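Local coordinates for protein gamma-glutamyltranspeptidase (Streptomyces lincolnensis, PDB 6J3A) that probably acts as a gamma-glutamyltranspeptidase of the Ntn-hydrolase type, cleaving gamma-glutamyl bonds or transferring the gamma-glutamyl group, at residues G33-L47 against C422-V434. Numbering follows the deposited sequence.
Sequences GGNAYDAAVAGAFVL and CHLDVVDRWGNMV
Here a helix layer meets a sheet layer of the Ntn-hydrolase alpha-beta-beta-alpha sandwich: the first three turns of helix 36-50 (residues 36-47) lie on the beta hairpin whose strand 424-428 runs nearly antiparallel to them, at 154°, with the axes 7.9 Å apart. Small residues let the two come close. Val426 pushes CG1 against Ala36, 3.6 Å from its CB, while Ala40 CB sits 3.8 Å from Val434 CG1. Further along, Leu424 lays CD1 3.5 Å from Ala40 O and 4.0 Å from the bare CA of Gly43. Leu47 CD1 closes that end on Cys422 CB. The other face of strand 424-428 turns to strand 590-594, and helices 111-122 and 127-140 cover the helix from its far side.

At the helix start the contact turns polar. Asn35 is the N-cap and forms a capping box with Asp38; its OD1 takes Tyr37 N and Asp38 N from opposite faces of the amide plane. The first amide of the helix, Ala36 N, is held from the hairpin by Asp428 OD2 at 2.9 Å. The type I turn 428-431 carries Trp430, whose ring edge meets Gly34 O. Tyr37 reaches along the second strand with its CG anti to the carbonyl carbon (chi1 -50°), bringing CE1 to Val434 CB and its OH to Met433 O, which lies at the ring edge, 3.0 Å from the OH; the hydroxyl sits above that carbonyl's plane. Asn432 gives OD1 to Ala68 N, and its ND2 reaches the syn lone pair of Asp428 OD2 at 2.9 Å, while Ala36 N comes to the anti side, 27° out of the carboxylate plane.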
loop_
_atom_site.group_PDB
_atom_site.type_symbol
_atom_site.label_atom_id
_atom_site.label_comp_id
_atom_site.label_asym_id
_atom_site.label_seq_id
_atom_site.Cartn_x
_atom_site.Cartn_y
_atom_site.Cartn_z
ATOM N N GLY A 33 -11.895 -7.784 -15.492
ATOM C CA GLY A 33 -12.648 -7.108 -16.550
ATOM C C GLY A 33 -13.892 -6.377 -16.082
ATOM O O GLY A 33 -14.650 -5.871 -16.898
ATOM N N GLY A 34 -14.109 -6.306 -14.774
ATOM C CA GLY A 34 -15.266 -5.598 -14.236
ATOM C C GLY A 34 -15.007 -4.108 -14.191
ATOM O O GLY A 34 -13.897 -3.664 -14.481
ATOM N N ASN A 35 -16.035 -3.346 -13.818
ATOM C CA ASN A 35 -15.953 -1.883 -13.765
ATOM C C ASN A 35 -15.920 -1.404 -12.322
ATOM O O ASN A 35 -15.925 -2.224 -11.411
ATOM C CB ASN A 35 -17.076 -1.236 -14.605
ATOM C CG ASN A 35 -18.468 -1.463 -14.042
ATOM O OD1 ASN A 35 -18.670 -1.560 -12.836
ATOM N ND2 ASN A 35 -19.445 -1.524 -14.933
ATOM N N ALA A 36 -15.881 -0.088 -12.116
ATOM C CA ALA A 36 -15.767 0.493 -10.767
ATOM C C ALA A 36 -16.918 0.097 -9.848
ATOM O O ALA A 36 -16.756 0.007 -8.631
ATOM C CB ALA A 36 -15.661 2.010 -10.844
ATOM N N TYR A 37 -18.075 -0.145 -10.451
ATOM C CA TYR A 37 -19.292 -0.463 -9.719
ATOM C C TYR A 37 -19.287 -1.931 -9.309
ATOM O O TYR A 37 -19.498 -2.223 -8.132
ATOM C CB TYR A 37 -20.532 -0.031 -10.527
ATOM C CG TYR A 37 -20.356 1.404 -10.988
ATOM C CD1 TYR A 37 -20.175 2.434 -10.063
ATOM C CD2 TYR A 37 -20.249 1.719 -12.337
ATOM C CE1 TYR A 37 -19.950 3.739 -10.473
ATOM C CE2 TYR A 37 -20.027 3.023 -12.755
ATOM C CZ TYR A 37 -19.875 4.028 -11.817
ATOM O OH TYR A 37 -19.658 5.321 -12.232
ATOM N N ASP A 38 -19.007 -2.836 -10.251
ATOM C CA ASP A 38 -18.739 -4.239 -9.914
ATOM C C ASP A 38 -17.752 -4.312 -8.749
ATOM O O ASP A 38 -17.960 -5.034 -7.767
ATOM C CB ASP A 38 -18.102 -4.973 -11.080
ATOM C CG ASP A 38 -19.006 -5.083 -12.270
ATOM O OD1 ASP A 38 -20.138 -5.569 -12.120
ATOM O OD2 ASP A 38 -18.579 -4.706 -13.386
ATOM N N ALA A 39 -16.672 -3.553 -8.880
ATOM C CA ALA A 39 -15.595 -3.568 -7.906
ATOM C C ALA A 39 -16.081 -3.160 -6.531
ATOM O O ALA A 39 -15.821 -3.842 -5.546
ATOM C CB ALA A 39 -14.476 -2.643 -8.353
ATOM N N ALA A 40 -16.792 -2.044 -6.481
ATOM C CA ALA A 40 -17.247 -1.485 -5.217
ATOM C C ALA A 40 -18.237 -2.400 -4.492
ATOM O O ALA A 40 -18.213 -2.490 -3.259
ATOM C CB ALA A 40 -17.862 -0.125 -5.449
ATOM N N VAL A 41 -19.102 -3.068 -5.257
ATOM C CA VAL A 41 -20.018 -4.055 -4.694
ATOM C C VAL A 41 -19.214 -5.155 -3.999
ATOM O O VAL A 41 -19.429 -5.425 -2.814
ATOM C CB VAL A 41 -20.972 -4.648 -5.757
ATOM C CG1 VAL A 41 -21.792 -5.800 -5.175
ATOM C CG2 VAL A 41 -21.930 -3.577 -6.261
ATOM N N ALA A 42 -18.273 -5.754 -4.722
ATOM C CA ALA A 42 -17.407 -6.796 -4.149
ATOM C C ALA A 42 -16.709 -6.350 -2.875
ATOM O O ALA A 42 -16.772 -7.030 -1.849
ATOM C CB ALA A 42 -16.374 -7.228 -5.158
ATOM N N GLY A 43 -16.051 -5.201 -2.957
ATOM C CA GLY A 43 -15.367 -4.616 -1.808
ATOM C C GLY A 43 -16.272 -4.394 -0.610
ATOM O O GLY A 43 -15.861 -4.600 0.526
ATOM N N ALA A 44 -17.512 -3.986 -0.869
ATOM C CA ALA A 44 -18.471 -3.658 0.191
ATOM C C ALA A 44 -18.857 -4.867 1.015
ATOM O O ALA A 44 -18.971 -4.779 2.230
ATOM C CB ALA A 44 -19.715 -3.029 -0.403
ATOM N N PHE A 45 -19.068 -5.989 0.341
ATOM C CA PHE A 45 -19.390 -7.240 1.014
ATOM C C PHE A 45 -18.166 -7.835 1.718
ATOM O O PHE A 45 -18.297 -8.511 2.731
ATOM C CB PHE A 45 -20.039 -8.229 0.039
ATOM C CG PHE A 45 -21.482 -7.913 -0.258
ATOM C CD1 PHE A 45 -21.815 -6.903 -1.143
ATOM C CD2 PHE A 45 -22.512 -8.611 0.375
ATOM C CE1 PHE A 45 -23.146 -6.598 -1.407
ATOM C CE2 PHE A 45 -23.844 -8.318 0.108
ATOM C CZ PHE A 45 -24.165 -7.306 -0.783
ATOM N N VAL A 46 -16.979 -7.589 1.188
ATOM C CA VAL A 46 -15.760 -7.925 1.914
ATOM C C VAL A 46 -15.683 -7.091 3.205
ATOM O O VAL A 46 -15.390 -7.632 4.270
ATOM C CB VAL A 46 -14.506 -7.771 1.023
ATOM C CG1 VAL A 46 -13.222 -7.845 1.841
ATOM C CG2 VAL A 46 -14.505 -8.854 -0.051
ATOM N N LEU A 47 -15.983 -5.799 3.114
ATOM C CA LEU A 47 -15.988 -4.931 4.299
ATOM C C LEU A 47 -16.899 -5.410 5.425
ATOM O O LEU A 47 -16.553 -5.256 6.605
ATOM C CB LEU A 47 -16.371 -3.499 3.927
ATOM C CG LEU A 47 -15.305 -2.671 3.217
ATOM C CD1 LEU A 47 -15.927 -1.393 2.683
ATOM C CD2 LEU A 47 -14.155 -2.340 4.152
ATOM N N CYS A 422 -17.297 2.263 7.410
ATOM C CA CYS A 422 -16.236 1.999 6.430
ATOM C C CYS A 422 -16.326 2.958 5.242
ATOM O O CYS A 422 -17.293 3.711 5.102
ATOM C CB CYS A 422 -16.350 0.564 5.928
ATOM S SG CYS A 422 -16.364 -0.641 7.271
ATOM N N HIS A 423 -15.310 2.926 4.385
ATOM C CA HIS A 423 -15.362 3.644 3.111
ATOM C C HIS A 423 -14.595 2.933 2.009
ATOM O O HIS A 423 -13.602 2.266 2.278
ATOM C CB HIS A 423 -14.826 5.064 3.255
ATOM C CG HIS A 423 -15.174 5.943 2.096
ATOM N ND1 HIS A 423 -14.345 6.120 1.009
ATOM C CD2 HIS A 423 -16.284 6.668 1.843
ATOM C CE1 HIS A 423 -14.930 6.930 0.147
ATOM N NE2 HIS A 423 -16.110 7.267 0.621
ATOM N N LEU A 424 -15.073 3.070 0.774
ATOM C CA LEU A 424 -14.290 2.670 -0.386
ATOM C C LEU A 424 -14.539 3.608 -1.575
ATOM O O LEU A 424 -15.647 4.135 -1.735
ATOM C CB LEU A 424 -14.519 1.198 -0.743
ATOM C CG LEU A 424 -15.709 0.784 -1.600
ATOM C CD1 LEU A 424 -15.565 -0.674 -1.979
ATOM C CD2 LEU A 424 -17.005 1.000 -0.846
ATOM N N ASP A 425 -13.483 3.837 -2.362
ATOM C CA ASP A 425 -13.542 4.592 -3.622
ATOM C C ASP A 425 -12.982 3.727 -4.725
ATOM O O ASP A 425 -12.043 2.974 -4.485
ATOM C CB ASP A 425 -12.653 5.830 -3.584
ATOM C CG ASP A 425 -12.969 6.746 -2.450
ATOM O OD1 ASP A 425 -14.034 7.397 -2.528
ATOM O OD2 ASP A 425 -12.158 6.841 -1.509
ATOM N N VAL A 426 -13.528 3.856 -5.932
ATOM C CA VAL A 426 -12.965 3.177 -7.106
ATOM C C VAL A 426 -12.976 4.103 -8.315
ATOM O O VAL A 426 -13.905 4.872 -8.501
ATOM C CB VAL A 426 -13.715 1.875 -7.473
ATOM C CG1 VAL A 426 -12.969 1.109 -8.569
ATOM C CG2 VAL A 426 -13.896 0.983 -6.255
ATOM N N VAL A 427 -11.920 4.030 -9.113
ATOM C CA VAL A 427 -11.906 4.597 -10.452
ATOM C C VAL A 427 -11.370 3.530 -11.402
ATOM O O VAL A 427 -10.371 2.875 -11.103
ATOM C CB VAL A 427 -11.086 5.894 -10.520
ATOM C CG1 VAL A 427 -9.656 5.688 -10.046
ATOM C CG2 VAL A 427 -11.121 6.479 -11.927
ATOM N N ASP A 428 -12.045 3.338 -12.528
ATOM C CA ASP A 428 -11.661 2.273 -13.472
ATOM C C ASP A 428 -11.017 2.833 -14.760
ATOM O O ASP A 428 -10.888 4.055 -14.924
ATOM C CB ASP A 428 -12.857 1.346 -13.761
ATOM C CG ASP A 428 -14.010 2.047 -14.462
ATOM O OD1 ASP A 428 -13.825 3.131 -15.048
ATOM O OD2 ASP A 428 -15.127 1.499 -14.428
ATOM N N ARG A 429 -10.620 1.926 -15.656
ATOM C CA ARG A 429 -9.910 2.266 -16.902
ATOM C C ARG A 429 -10.736 3.128 -17.868
ATOM O O ARG A 429 -10.176 3.862 -18.689
ATOM C CB ARG A 429 -9.425 0.987 -17.610
ATOM C CG ARG A 429 -10.520 0.176 -18.287
ATOM C CD ARG A 429 -10.045 -1.192 -18.750
ATOM N NE ARG A 429 -8.968 -1.114 -19.737
ATOM C CZ ARG A 429 -8.479 -2.152 -20.418
ATOM N NH1 ARG A 429 -7.483 -1.962 -21.284
ATOM N NH2 ARG A 429 -8.971 -3.380 -20.244
ATOM N N TRP A 430 -12.059 3.026 -17.763
ATOM C CA TRP A 430 -12.968 3.866 -18.531
ATOM C C TRP A 430 -13.218 5.229 -17.882
ATOM O O TRP A 430 -13.844 6.084 -18.489
ATOM C CB TRP A 430 -14.293 3.144 -18.758
ATOM C CG TRP A 430 -14.120 1.845 -19.434
ATOM C CD1 TRP A 430 -14.019 1.627 -20.774
ATOM C CD2 TRP A 430 -14.016 0.566 -18.804
ATOM N NE1 TRP A 430 -13.854 0.287 -21.022
ATOM C CE2 TRP A 430 -13.855 -0.391 -19.831
ATOM C CE3 TRP A 430 -14.049 0.132 -17.473
ATOM C CZ2 TRP A 430 -13.731 -1.764 -19.567
ATOM C CZ3 TRP A 430 -13.918 -1.228 -17.205
ATOM C CH2 TRP A 430 -13.765 -2.162 -18.252
ATOM N N GLY A 431 -12.732 5.434 -16.665
ATOM C CA GLY A 431 -12.906 6.707 -15.967
ATOM C C GLY A 431 -14.134 6.815 -15.075
ATOM O O GLY A 431 -14.365 7.867 -14.481
ATOM N N ASN A 432 -14.921 5.743 -14.961
ATOM C CA ASN A 432 -16.065 5.717 -14.035
ATOM C C ASN A 432 -15.514 5.880 -12.616
ATOM O O ASN A 432 -14.453 5.343 -12.303
ATOM C CB ASN A 432 -16.834 4.394 -14.134
ATOM C CG ASN A 432 -17.370 4.109 -15.536
ATOM O OD1 ASN A 432 -18.030 4.948 -16.131
ATOM N ND2 ASN A 432 -17.095 2.912 -16.058
ATOM N N MET A 433 -16.201 6.639 -11.777
ATOM C CA MET A 433 -15.822 6.750 -10.371
ATOM C C MET A 433 -16.993 6.404 -9.485
ATOM O O MET A 433 -18.156 6.491 -9.906
ATOM C CB MET A 433 -15.342 8.149 -10.024
ATOM C CG MET A 433 -14.246 8.651 -10.935
ATOM S SD MET A 433 -13.742 10.319 -10.494
ATOM C CE MET A 433 -12.467 9.944 -9.315
ATOM N N VAL A 434 -16.662 6.019 -8.255
ATOM C CA VAL A 434 -17.647 5.715 -7.219
ATOM C C VAL A 434 -17.049 6.046 -5.834
ATOM O O VAL A 434 -15.859 5.867 -5.612
ATOM C CB VAL A 434 -18.135 4.254 -7.341
ATOM C CG1 VAL A 434 -17.052 3.262 -6.960
ATOM C CG2 VAL A 434 -19.391 4.030 -6.532
#